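Long-range contact in putative alpha-ketoglutarate-dependent taurine dioxygenase (Burkholderia xenovorans, PDB 5HSX), which is probably an iron(II)- and 2-oxoglutarate-dependent dioxygenase of the TfdA family: residues L67-H72 with I137-T142. Numbering follows the deposited sequence.
With EDO (1,2-ethanediol), chain S.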
# COMPACT_ATOMS: atom_id res chain seq x y z
N LEU B 67 -27.35 2.17 -0.03
CA LEU B 67 -28.04 3.15 0.80
C LEU B 67 -28.53 4.34 -0.02
O LEU B 67 -27.92 4.73 -1.01
CB LEU B 67 -27.13 3.66 1.91
CG LEU B 67 -26.39 2.61 2.74
CD1 LEU B 67 -25.52 3.29 3.80
CD2 LEU B 67 -27.39 1.64 3.39
N THR B 68 -29.64 4.92 0.43
CA THR B 68 -30.04 6.25 0.02
C THR B 68 -29.26 7.30 0.82
O THR B 68 -28.64 7.00 1.85
CB THR B 68 -31.54 6.47 0.24
OG1 THR B 68 -31.83 6.38 1.65
CG2 THR B 68 -32.37 5.43 -0.53
N HIS B 69 -29.31 8.55 0.35
CA HIS B 69 -28.71 9.64 1.12
C HIS B 69 -29.31 9.72 2.52
O HIS B 69 -28.60 9.94 3.50
CB HIS B 69 -28.90 10.98 0.40
CG HIS B 69 -28.09 11.13 -0.85
ND1 HIS B 69 -26.86 10.53 -1.03
CD2 HIS B 69 -28.34 11.82 -1.99
CE1 HIS B 69 -26.39 10.84 -2.22
NE2 HIS B 69 -27.26 11.62 -2.83
N GLU B 70 -30.63 9.52 2.62
CA GLU B 70 -31.28 9.56 3.92
C GLU B 70 -30.79 8.44 4.83
O GLU B 70 -30.55 8.66 6.02
CB GLU B 70 -32.80 9.48 3.77
CG GLU B 70 -33.45 10.74 3.23
CD GLU B 70 -33.44 10.81 1.71
OE1 GLU B 70 -32.71 10.02 1.06
OE2 GLU B 70 -34.17 11.66 1.16
N GLN B 71 -30.63 7.23 4.29
CA GLN B 71 -30.15 6.13 5.10
C GLN B 71 -28.70 6.34 5.52
O GLN B 71 -28.32 6.01 6.65
CB GLN B 71 -30.31 4.81 4.35
CG GLN B 71 -31.76 4.35 4.26
CD GLN B 71 -31.99 3.34 3.14
OE1 GLN B 71 -31.16 3.18 2.24
NE2 GLN B 71 -33.14 2.66 3.18
N HIS B 72 -27.89 6.90 4.62
CA HIS B 72 -26.50 7.22 4.94
C HIS B 72 -26.43 8.23 6.09
O HIS B 72 -25.65 8.06 7.04
CB HIS B 72 -25.82 7.74 3.67
CG HIS B 72 -24.35 8.00 3.80
ND1 HIS B 72 -23.57 8.35 2.71
CD2 HIS B 72 -23.51 7.98 4.86
CE1 HIS B 72 -22.32 8.53 3.10
NE2 HIS B 72 -22.26 8.31 4.40
N ILE B 137 -17.70 8.89 7.01
CA ILE B 137 -18.36 7.69 6.52
C ILE B 137 -18.54 7.87 5.02
O ILE B 137 -19.33 8.71 4.58
CB ILE B 137 -19.71 7.45 7.21
CG1 ILE B 137 -19.49 7.26 8.71
CG2 ILE B 137 -20.43 6.25 6.58
CD1 ILE B 137 -20.71 7.41 9.53
N LEU B 138 -17.82 7.07 4.24
CA LEU B 138 -17.76 7.19 2.79
C LEU B 138 -18.39 5.95 2.16
O LEU B 138 -17.97 4.83 2.46
CB LEU B 138 -16.31 7.34 2.34
CG LEU B 138 -15.97 7.42 0.86
CD1 LEU B 138 -16.59 8.66 0.24
CD2 LEU B 138 -14.44 7.42 0.71
N ARG B 139 -19.40 6.14 1.30
CA ARG B 139 -20.07 5.02 0.65
C ARG B 139 -19.88 5.07 -0.87
O ARG B 139 -19.89 6.14 -1.48
CB ARG B 139 -21.57 4.98 1.01
CG ARG B 139 -22.51 5.85 0.17
CD ARG B 139 -23.95 5.76 0.69
NE ARG B 139 -24.93 6.04 -0.35
CZ ARG B 139 -25.46 7.23 -0.58
NH1 ARG B 139 -25.12 8.28 0.16
NH2 ARG B 139 -26.35 7.38 -1.57
N GLY B 140 -19.68 3.89 -1.47
CA GLY B 140 -19.45 3.78 -2.90
C GLY B 140 -20.71 3.38 -3.64
O GLY B 140 -21.29 2.33 -3.37
N VAL B 141 -21.12 4.22 -4.58
CA VAL B 141 -22.34 3.99 -5.36
C VAL B 141 -22.01 3.46 -6.75
O VAL B 141 -22.53 2.42 -7.16
CB VAL B 141 -23.18 5.28 -5.43
CG1 VAL B 141 -24.34 5.10 -6.41
CG2 VAL B 141 -23.69 5.64 -4.04
N THR B 142 -21.17 4.18 -7.49
CA THR B 142 -20.69 3.74 -8.80
C THR B 142 -19.20 3.49 -8.66
O THR B 142 -18.43 4.43 -8.43
CB THR B 142 -20.99 4.79 -9.87
OG1 THR B 142 -22.39 5.08 -9.85
CG2 THR B 142 -20.61 4.27 -11.25
C1 EDO S . -30.94 8.67 -2.48
O1 EDO S . -31.69 9.78 -1.96
C2 EDO S . -29.78 9.17 -3.32
O2 EDO S . -28.78 8.16 -3.44
O HOH W 1 -24.85 3.14 -1.16
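R139, on strand 135-140, reaches across to H69 and H72 in the first turn of helix 69-77, packing the helix start against the mixed sheet of the TauD/TfdA (cupin-clan) fold. The arginine chain is extended from CG to NE, and its NH1 gives one hydrogen bond to each imidazole. H72 ND1 accepts at 3.0 Å and H69 ND1 at 3.1 Å, both lying in the guanidinium plane and each receiving NH1 in the plane of its own ring. The contact is therefore edge to edge, although the rings stand steeply to the guanidinium, at 87° for H72 and 75° for H69. With ND1 as acceptor, H72 carries its proton on NE2 and donates to I137 O at 3.0 Å. The bond to I137 O is less straight than the two from NH1, and NE2 sits above the carbonyl plane. H72 CG is anti to the backbone N (chi1 -175°), beside the carbonyl carbon; the ring beyond it faces the strand, and both its nitrogens are used. I137 CG2 comes to 3.5 Å from H72 NE2, the two side chains sliding past each other in opposite directions. At the helix start T68 and Q71 form a capping box, Q71 N bonding T68 OG1 and T68 N bonding Q71 OE1. Y289 of strand 287-293 touches R139 and, like H95, meets the H69 ring edge-to-face. A 1,2-ethanediol, probably from the crystallisation liquor, places C2 over one H69 face, offset toward the rim. At the NE edge of the guanidinium, a water in its plane accepts from R139 NE at 3.0 Å and from L67 N at 2.9 Å.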